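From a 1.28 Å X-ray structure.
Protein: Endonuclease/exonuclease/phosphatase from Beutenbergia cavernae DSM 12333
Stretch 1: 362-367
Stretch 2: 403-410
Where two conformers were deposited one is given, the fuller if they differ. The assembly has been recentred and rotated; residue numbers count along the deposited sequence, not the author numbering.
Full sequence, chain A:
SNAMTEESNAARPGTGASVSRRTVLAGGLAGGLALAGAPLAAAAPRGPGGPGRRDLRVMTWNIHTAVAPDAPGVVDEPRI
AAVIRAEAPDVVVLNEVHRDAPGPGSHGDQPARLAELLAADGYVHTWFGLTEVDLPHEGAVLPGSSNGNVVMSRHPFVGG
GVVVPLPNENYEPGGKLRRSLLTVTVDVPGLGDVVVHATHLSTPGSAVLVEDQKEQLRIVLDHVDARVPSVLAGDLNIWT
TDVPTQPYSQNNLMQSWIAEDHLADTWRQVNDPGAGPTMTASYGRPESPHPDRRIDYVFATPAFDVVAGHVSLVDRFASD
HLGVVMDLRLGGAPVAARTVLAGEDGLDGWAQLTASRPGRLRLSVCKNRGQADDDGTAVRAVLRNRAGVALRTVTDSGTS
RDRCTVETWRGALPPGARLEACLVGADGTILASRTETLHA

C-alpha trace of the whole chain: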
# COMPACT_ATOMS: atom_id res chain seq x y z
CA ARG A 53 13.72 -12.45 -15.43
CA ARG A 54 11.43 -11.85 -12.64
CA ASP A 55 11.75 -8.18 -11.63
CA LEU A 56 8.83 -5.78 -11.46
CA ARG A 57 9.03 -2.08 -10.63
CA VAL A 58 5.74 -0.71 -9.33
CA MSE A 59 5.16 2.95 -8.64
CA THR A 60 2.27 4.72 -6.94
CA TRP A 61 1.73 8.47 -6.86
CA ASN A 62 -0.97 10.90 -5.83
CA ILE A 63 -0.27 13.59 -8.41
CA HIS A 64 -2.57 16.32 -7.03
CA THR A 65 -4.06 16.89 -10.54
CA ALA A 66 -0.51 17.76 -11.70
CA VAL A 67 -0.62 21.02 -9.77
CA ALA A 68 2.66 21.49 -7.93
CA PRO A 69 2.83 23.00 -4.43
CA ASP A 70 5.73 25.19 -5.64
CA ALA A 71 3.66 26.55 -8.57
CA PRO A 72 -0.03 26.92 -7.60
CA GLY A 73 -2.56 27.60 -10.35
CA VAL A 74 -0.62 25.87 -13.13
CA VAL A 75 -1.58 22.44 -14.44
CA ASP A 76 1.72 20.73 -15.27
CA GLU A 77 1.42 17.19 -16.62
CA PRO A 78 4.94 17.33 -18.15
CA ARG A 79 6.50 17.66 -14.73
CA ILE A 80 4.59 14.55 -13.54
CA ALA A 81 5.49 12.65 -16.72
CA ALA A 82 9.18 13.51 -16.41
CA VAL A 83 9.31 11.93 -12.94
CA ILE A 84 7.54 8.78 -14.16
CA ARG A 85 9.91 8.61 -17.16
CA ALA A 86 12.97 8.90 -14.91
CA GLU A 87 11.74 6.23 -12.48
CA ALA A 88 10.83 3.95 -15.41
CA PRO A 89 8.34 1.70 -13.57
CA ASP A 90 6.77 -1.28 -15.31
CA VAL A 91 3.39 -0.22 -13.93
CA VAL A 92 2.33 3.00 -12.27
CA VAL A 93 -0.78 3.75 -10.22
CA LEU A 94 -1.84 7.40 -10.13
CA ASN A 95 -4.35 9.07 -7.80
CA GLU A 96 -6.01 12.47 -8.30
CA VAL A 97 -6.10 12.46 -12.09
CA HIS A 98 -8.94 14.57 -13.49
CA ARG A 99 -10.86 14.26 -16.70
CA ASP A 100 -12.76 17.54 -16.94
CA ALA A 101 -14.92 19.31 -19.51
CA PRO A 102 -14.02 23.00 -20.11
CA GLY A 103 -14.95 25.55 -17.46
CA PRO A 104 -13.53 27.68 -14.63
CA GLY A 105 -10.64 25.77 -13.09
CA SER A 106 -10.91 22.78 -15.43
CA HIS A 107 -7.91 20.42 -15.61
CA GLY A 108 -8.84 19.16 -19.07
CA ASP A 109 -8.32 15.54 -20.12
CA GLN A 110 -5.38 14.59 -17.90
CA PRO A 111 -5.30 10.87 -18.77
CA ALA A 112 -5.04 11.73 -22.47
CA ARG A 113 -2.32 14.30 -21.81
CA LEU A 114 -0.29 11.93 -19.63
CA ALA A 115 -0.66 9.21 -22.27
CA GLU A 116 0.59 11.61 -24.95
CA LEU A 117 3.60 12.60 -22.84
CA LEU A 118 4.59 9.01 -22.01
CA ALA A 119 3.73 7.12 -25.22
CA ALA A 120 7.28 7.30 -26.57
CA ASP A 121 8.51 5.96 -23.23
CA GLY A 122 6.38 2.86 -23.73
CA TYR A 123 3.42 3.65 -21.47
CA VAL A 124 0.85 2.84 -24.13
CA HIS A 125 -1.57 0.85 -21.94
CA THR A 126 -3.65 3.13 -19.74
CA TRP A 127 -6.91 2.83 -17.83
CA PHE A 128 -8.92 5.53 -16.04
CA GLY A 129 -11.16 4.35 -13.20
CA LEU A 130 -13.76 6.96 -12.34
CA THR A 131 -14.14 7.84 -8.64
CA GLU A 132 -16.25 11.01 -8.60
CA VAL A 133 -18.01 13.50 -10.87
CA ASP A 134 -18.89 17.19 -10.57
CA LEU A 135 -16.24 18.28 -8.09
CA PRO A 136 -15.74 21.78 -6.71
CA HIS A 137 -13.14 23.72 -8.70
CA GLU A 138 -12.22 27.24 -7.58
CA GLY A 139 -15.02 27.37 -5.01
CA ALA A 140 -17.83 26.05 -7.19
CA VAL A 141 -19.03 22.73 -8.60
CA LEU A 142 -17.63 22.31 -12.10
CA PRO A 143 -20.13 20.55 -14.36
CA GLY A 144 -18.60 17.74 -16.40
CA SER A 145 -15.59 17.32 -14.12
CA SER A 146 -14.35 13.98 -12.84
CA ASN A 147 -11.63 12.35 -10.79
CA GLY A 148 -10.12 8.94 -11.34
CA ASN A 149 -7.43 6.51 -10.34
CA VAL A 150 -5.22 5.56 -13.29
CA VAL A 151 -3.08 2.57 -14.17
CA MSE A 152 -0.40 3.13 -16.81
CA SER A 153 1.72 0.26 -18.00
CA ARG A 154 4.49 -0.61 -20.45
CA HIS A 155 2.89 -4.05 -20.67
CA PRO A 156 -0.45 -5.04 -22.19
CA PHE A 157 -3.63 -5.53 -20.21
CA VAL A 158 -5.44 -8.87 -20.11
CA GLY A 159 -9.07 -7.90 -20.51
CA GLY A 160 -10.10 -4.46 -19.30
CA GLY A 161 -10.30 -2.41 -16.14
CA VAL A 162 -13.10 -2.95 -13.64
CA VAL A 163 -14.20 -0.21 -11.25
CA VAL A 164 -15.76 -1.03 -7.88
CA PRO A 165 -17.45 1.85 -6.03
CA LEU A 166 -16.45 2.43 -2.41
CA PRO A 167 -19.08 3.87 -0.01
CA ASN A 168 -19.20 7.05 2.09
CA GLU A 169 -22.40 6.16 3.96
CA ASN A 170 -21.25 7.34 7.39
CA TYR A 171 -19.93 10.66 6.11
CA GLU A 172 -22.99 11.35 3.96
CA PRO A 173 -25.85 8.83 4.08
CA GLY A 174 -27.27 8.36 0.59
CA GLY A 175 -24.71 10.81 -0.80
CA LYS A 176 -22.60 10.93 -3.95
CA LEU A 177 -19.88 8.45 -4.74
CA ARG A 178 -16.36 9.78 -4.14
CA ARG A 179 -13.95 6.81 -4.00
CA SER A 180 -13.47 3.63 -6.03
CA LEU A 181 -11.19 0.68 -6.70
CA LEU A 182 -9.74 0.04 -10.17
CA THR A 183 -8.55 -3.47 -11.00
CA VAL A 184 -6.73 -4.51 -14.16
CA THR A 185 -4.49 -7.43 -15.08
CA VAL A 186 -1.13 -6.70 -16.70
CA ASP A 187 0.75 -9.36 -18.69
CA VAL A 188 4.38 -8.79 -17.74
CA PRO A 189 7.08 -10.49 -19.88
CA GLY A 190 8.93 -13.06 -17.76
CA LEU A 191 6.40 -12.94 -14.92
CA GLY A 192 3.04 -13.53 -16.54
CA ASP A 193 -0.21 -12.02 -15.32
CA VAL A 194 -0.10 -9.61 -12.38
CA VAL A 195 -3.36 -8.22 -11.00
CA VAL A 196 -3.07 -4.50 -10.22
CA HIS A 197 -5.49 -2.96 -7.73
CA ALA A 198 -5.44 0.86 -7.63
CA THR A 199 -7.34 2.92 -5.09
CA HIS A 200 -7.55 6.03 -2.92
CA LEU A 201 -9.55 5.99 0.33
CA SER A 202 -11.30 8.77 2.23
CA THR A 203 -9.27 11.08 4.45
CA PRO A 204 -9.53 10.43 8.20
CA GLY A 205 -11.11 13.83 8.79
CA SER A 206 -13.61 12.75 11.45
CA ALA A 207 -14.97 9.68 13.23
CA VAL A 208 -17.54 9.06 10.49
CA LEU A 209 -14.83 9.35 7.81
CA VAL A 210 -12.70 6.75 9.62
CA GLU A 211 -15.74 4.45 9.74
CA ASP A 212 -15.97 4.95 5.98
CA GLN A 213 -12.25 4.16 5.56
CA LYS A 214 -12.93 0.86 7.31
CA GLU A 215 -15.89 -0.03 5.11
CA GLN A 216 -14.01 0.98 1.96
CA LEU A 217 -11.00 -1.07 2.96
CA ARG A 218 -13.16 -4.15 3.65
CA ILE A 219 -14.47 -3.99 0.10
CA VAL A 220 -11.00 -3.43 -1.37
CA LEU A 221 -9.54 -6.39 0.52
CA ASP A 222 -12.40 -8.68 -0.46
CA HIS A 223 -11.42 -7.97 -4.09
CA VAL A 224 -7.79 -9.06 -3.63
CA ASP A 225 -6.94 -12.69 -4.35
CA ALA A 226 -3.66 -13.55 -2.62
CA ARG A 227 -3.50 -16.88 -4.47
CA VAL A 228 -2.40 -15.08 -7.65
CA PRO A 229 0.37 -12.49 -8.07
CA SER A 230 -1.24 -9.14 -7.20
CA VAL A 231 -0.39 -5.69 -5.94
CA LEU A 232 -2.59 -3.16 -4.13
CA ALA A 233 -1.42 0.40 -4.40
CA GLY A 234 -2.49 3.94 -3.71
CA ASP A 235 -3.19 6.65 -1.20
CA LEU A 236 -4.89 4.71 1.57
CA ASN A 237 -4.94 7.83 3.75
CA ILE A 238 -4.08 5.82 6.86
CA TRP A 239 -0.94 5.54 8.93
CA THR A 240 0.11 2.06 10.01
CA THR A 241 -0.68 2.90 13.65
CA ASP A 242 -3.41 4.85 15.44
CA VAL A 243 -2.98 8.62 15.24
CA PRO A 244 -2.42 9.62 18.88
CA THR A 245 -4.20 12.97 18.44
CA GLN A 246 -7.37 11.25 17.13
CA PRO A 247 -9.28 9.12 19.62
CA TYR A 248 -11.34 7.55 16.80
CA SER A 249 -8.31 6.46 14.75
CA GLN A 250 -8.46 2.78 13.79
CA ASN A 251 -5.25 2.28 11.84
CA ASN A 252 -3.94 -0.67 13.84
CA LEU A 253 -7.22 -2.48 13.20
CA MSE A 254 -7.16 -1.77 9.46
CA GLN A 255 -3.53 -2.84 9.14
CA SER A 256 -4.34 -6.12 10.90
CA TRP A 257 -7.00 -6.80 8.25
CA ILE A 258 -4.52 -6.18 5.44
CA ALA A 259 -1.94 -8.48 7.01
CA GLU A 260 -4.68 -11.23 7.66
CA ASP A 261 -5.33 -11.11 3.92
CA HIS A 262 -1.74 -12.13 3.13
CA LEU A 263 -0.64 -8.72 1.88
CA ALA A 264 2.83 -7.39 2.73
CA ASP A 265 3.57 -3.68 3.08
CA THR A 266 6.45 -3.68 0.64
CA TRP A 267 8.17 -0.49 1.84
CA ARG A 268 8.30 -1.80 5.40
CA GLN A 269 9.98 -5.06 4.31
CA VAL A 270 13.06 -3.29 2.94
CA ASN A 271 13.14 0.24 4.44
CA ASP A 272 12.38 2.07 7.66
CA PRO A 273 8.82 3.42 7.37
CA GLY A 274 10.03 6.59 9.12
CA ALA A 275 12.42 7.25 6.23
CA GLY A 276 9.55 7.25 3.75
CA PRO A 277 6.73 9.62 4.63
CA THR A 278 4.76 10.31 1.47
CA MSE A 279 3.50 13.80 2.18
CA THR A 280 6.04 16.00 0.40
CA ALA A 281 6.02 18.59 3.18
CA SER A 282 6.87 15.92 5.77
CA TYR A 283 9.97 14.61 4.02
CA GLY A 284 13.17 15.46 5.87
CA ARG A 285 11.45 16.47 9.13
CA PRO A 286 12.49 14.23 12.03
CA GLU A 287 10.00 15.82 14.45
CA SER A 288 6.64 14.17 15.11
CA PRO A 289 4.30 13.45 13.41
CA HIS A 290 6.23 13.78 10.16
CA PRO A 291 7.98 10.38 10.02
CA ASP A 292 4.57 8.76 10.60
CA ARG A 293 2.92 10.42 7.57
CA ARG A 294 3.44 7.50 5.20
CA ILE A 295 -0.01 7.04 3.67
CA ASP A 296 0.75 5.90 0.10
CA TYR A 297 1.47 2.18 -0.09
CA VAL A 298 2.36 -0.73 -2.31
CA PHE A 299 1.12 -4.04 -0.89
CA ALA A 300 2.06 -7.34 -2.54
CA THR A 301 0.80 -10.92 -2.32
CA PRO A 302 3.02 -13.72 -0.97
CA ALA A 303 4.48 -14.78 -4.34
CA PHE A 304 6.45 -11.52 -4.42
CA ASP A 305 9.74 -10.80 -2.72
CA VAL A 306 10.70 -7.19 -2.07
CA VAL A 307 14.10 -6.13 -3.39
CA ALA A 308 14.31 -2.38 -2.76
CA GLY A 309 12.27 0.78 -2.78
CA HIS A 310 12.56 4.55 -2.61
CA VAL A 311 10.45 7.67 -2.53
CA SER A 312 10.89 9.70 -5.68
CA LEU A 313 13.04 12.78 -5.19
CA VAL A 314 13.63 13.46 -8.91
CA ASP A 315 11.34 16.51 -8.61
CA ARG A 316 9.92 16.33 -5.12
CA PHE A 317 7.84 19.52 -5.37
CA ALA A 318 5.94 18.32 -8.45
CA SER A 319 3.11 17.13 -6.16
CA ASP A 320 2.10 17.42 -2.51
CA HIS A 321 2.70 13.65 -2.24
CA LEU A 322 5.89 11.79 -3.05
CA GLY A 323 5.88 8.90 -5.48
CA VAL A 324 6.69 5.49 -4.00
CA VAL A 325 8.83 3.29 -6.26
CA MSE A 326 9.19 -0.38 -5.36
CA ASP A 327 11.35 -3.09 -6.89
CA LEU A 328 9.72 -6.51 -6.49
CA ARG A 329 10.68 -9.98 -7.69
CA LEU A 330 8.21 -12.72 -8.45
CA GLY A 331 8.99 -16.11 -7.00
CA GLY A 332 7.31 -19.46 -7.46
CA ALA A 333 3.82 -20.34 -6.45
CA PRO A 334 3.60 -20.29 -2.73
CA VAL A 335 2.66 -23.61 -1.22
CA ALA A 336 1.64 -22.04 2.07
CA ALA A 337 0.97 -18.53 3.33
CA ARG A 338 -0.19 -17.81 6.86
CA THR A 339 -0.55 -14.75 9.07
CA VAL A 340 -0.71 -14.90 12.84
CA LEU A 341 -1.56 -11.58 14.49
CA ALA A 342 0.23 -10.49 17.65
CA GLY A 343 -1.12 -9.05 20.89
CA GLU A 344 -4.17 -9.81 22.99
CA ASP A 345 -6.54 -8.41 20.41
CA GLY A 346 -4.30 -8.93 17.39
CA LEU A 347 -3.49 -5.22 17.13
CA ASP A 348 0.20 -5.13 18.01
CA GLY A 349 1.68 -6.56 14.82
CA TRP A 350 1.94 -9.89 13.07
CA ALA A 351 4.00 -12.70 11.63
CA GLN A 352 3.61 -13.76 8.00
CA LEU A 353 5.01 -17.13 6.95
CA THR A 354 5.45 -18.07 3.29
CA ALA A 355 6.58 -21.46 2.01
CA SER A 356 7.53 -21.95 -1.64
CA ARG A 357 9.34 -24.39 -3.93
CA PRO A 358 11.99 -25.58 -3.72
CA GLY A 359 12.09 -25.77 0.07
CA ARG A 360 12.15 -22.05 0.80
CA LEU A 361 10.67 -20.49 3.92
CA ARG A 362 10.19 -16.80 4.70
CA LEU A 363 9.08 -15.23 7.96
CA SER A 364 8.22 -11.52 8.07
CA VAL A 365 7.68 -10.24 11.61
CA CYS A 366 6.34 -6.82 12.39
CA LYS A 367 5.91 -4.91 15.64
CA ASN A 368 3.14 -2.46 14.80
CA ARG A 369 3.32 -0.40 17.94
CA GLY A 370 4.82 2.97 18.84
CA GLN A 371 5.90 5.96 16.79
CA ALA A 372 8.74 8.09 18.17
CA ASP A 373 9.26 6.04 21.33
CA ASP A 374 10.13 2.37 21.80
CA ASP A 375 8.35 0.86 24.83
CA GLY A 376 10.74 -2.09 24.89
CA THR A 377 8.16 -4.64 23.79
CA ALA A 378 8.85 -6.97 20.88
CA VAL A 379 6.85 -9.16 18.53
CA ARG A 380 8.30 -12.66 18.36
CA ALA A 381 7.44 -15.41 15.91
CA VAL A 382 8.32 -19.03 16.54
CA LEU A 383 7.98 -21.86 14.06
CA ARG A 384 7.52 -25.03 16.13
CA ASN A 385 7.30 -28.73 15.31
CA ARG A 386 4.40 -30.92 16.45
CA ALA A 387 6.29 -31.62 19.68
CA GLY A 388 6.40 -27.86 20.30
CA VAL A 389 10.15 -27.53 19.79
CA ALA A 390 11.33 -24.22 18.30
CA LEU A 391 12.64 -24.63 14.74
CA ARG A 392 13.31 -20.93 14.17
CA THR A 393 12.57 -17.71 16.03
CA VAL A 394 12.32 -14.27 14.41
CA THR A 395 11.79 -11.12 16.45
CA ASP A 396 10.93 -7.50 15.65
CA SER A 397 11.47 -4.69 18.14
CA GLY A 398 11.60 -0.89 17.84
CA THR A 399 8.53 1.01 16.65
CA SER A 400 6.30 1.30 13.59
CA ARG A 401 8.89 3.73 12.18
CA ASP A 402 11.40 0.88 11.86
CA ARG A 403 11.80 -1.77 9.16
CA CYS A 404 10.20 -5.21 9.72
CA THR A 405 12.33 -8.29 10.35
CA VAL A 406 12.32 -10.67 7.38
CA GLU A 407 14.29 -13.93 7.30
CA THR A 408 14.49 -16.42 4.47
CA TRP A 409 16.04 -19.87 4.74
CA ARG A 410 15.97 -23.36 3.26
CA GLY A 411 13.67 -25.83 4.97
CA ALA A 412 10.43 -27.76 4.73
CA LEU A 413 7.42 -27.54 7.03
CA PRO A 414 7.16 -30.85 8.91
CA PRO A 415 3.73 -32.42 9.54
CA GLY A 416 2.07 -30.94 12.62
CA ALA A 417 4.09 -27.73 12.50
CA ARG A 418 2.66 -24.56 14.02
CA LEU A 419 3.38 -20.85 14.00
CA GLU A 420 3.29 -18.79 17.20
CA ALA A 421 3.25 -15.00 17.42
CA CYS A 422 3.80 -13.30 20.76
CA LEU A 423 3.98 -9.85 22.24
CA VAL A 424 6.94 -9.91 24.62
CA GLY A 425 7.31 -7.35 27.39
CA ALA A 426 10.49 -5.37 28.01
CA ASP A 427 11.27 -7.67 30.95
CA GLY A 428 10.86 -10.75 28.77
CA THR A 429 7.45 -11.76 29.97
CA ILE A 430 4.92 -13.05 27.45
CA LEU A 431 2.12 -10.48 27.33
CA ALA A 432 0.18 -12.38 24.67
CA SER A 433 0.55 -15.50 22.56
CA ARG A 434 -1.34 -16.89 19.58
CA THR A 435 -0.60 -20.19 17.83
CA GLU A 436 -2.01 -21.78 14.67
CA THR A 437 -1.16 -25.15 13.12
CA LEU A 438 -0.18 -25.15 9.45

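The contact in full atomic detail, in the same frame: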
# COMPACT_ATOMS: atom_id res chain seq x y z
N ARG A 362 10.01 -18.21 4.37
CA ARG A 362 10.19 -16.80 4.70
C ARG A 362 9.29 -16.43 5.86
O ARG A 362 8.11 -16.78 5.86
CB ARG A 362 9.87 -15.91 3.49
CG ARG A 362 10.02 -14.41 3.78
CD ARG A 362 9.60 -13.56 2.59
NE ARG A 362 8.19 -13.75 2.28
CZ ARG A 362 7.62 -13.41 1.12
NH1 ARG A 362 8.35 -12.86 0.17
NH2 ARG A 362 6.33 -13.63 0.92
N LEU A 363 9.85 -15.73 6.84
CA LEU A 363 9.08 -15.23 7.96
C LEU A 363 9.29 -13.72 8.05
O LEU A 363 10.43 -13.26 8.19
CB LEU A 363 9.56 -15.90 9.24
CG LEU A 363 8.74 -15.90 10.53
CD1 LEU A 363 7.28 -16.16 10.23
CD2 LEU A 363 9.28 -16.96 11.48
N SER A 364 8.20 -12.97 7.92
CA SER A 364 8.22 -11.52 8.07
C SER A 364 7.50 -11.16 9.37
O SER A 364 6.33 -11.51 9.54
CB SER A 364 7.53 -10.85 6.88
OG SER A 364 7.39 -9.45 7.10
N VAL A 365 8.20 -10.50 10.28
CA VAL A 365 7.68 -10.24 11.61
C VAL A 365 7.67 -8.74 11.83
O VAL A 365 8.68 -8.06 11.63
CB VAL A 365 8.51 -10.94 12.69
CG1 VAL A 365 7.92 -10.70 14.07
CG2 VAL A 365 8.58 -12.42 12.40
N CYS A 366 6.53 -8.25 12.28
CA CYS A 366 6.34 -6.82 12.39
C CYS A 366 5.74 -6.42 13.73
O CYS A 366 4.67 -6.90 14.11
CB CYS A 366 5.42 -6.35 11.27
SG CYS A 366 4.85 -4.68 11.50
N LYS A 367 6.46 -5.56 14.45
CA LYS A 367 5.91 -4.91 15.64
C LYS A 367 5.22 -3.64 15.16
O LYS A 367 5.86 -2.71 14.66
CB LYS A 367 7.01 -4.55 16.64
CG LYS A 367 6.50 -3.72 17.80
CD LYS A 367 7.61 -3.33 18.77
CE LYS A 367 7.10 -2.35 19.81
NZ LYS A 367 8.19 -1.90 20.73
N ARG A 403 11.95 -0.67 10.10
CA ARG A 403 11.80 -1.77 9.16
C ARG A 403 11.43 -3.06 9.89
O ARG A 403 11.90 -3.31 10.99
CB ARG A 403 13.15 -1.93 8.45
CG ARG A 403 13.21 -2.97 7.37
CD ARG A 403 14.58 -2.94 6.73
NE ARG A 403 14.72 -4.01 5.74
CZ ARG A 403 15.81 -4.23 5.02
NH1 ARG A 403 16.88 -3.46 5.18
NH2 ARG A 403 15.83 -5.23 4.15
N CYS A 404 10.57 -3.86 9.24
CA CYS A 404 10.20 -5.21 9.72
C CYS A 404 11.41 -6.15 9.70
O CYS A 404 12.43 -5.87 9.07
CB CYS A 404 9.11 -5.84 8.82
SG CYS A 404 7.41 -5.21 8.97
N THR A 405 11.28 -7.29 10.38
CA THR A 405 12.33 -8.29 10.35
C THR A 405 11.92 -9.46 9.47
O THR A 405 10.97 -10.19 9.79
CB THR A 405 12.63 -8.80 11.76
OG1 THR A 405 12.91 -7.68 12.61
CG2 THR A 405 13.82 -9.73 11.76
N VAL A 406 12.64 -9.64 8.36
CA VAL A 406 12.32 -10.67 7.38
C VAL A 406 13.50 -11.62 7.23
O VAL A 406 14.62 -11.19 6.92
CB VAL A 406 11.99 -10.05 6.01
CG1 VAL A 406 11.48 -11.13 5.06
CG2 VAL A 406 10.95 -8.95 6.15
N GLU A 407 13.27 -12.90 7.47
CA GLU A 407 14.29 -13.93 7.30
C GLU A 407 13.82 -14.95 6.29
O GLU A 407 12.65 -15.30 6.26
CB GLU A 407 14.58 -14.66 8.62
CG GLU A 407 15.35 -13.84 9.63
CD GLU A 407 15.89 -14.69 10.77
OE1 GLU A 407 16.24 -14.11 11.81
OE2 GLU A 407 15.96 -15.93 10.62
N THR A 408 14.76 -15.43 5.48
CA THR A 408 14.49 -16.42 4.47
C THR A 408 15.53 -17.52 4.62
O THR A 408 16.72 -17.23 4.78
CB THR A 408 14.60 -15.80 3.07
OG1 THR A 408 13.65 -14.74 2.95
CG2 THR A 408 14.35 -16.82 1.99
N TRP A 409 15.10 -18.77 4.58
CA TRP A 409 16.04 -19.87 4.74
C TRP A 409 15.52 -21.11 4.02
O TRP A 409 14.38 -21.14 3.56
CB TRP A 409 16.29 -20.14 6.23
CG TRP A 409 15.14 -20.77 6.98
CD1 TRP A 409 15.03 -22.08 7.34
CD2 TRP A 409 13.94 -20.12 7.44
NE1 TRP A 409 13.84 -22.29 8.01
CE2 TRP A 409 13.16 -21.11 8.08
CE3 TRP A 409 13.46 -18.81 7.39
CZ2 TRP A 409 11.92 -20.83 8.66
CZ3 TRP A 409 12.23 -18.53 7.96
CH2 TRP A 409 11.47 -19.54 8.59
N ARG A 410 16.37 -22.12 3.91
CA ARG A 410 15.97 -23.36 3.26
C ARG A 410 15.46 -24.34 4.30
O ARG A 410 16.14 -24.64 5.28
CB ARG A 410 17.15 -23.97 2.49
CG ARG A 410 16.82 -25.23 1.71
CD ARG A 410 18.10 -25.90 1.20
NE ARG A 410 17.86 -26.87 0.14
CZ ARG A 410 18.74 -27.78 -0.25
NH1 ARG A 410 19.92 -27.87 0.35
NH2 ARG A 410 18.44 -28.62 -1.23

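Residues 362-367 and 405-410 form neighbouring antiparallel strands, their directions 170° apart and their axes 4.7 Å at closest approach. Four near-linear hydrogen bonds fix the register. Leu363 N donates to Glu407 O at 2.9 Å and Glu407 N to Leu363 O at 3.0 Å; two residues on, Val365 N donates to Thr405 O at 2.8 Å and Thr405 N to Val365 O at 3.0 Å, with N-H...O angles of 159-167°. The alternate pairs, Arg362 with Thr408 and Ser364 with Val406, are not hydrogen-bonded, and their CA atoms draw closer, to 4.3 and 4.2 Å. There CA-H...O contacts supplement the ladder, as from Val406 CA to Leu363 O (3.3 Å).

Side chains alternate between the faces. Arg362, Ser364, Val406 and Thr408 share one. With chi1 t, Arg362 sets CG 3.8 Å from Val406 CG1 and 3.7 Å from Thr408 OG1; chi2, also t, continues the chain in extended form, and chi3 then turns to p. The aliphatic stem thus covers the neighbouring strand, while the guanidinium leads away and its NH1 and NH2 are hydrogen-bonded elsewhere in the structure. Ser364, small and buried, places OG 3.7 Å from Val406 CG2.

Leu363, Val365, Thr405 and Glu407 occupy the other face. Glu407 (chi1 m, chi2 t) sends its carboxylate away from the contact, consistent with its partly exposed position. Trp409 does the reverse: CA-to-CB points sideways, but chi1 of 72° and chi2 of 103° bring the ring nearer, with CZ3 4.0 Å from Leu363 CB and 3.8 Å from Leu363 N, an oblique approach that helps bury the leucine.

Beyond the ladder, Cys404 (chi1 -74°, m) points toward the first strand, its SG 3.2 Å from Cys366 CB in the given conformers; both cysteines are buried. Altogether 461 Å² is buried, both stretches summed.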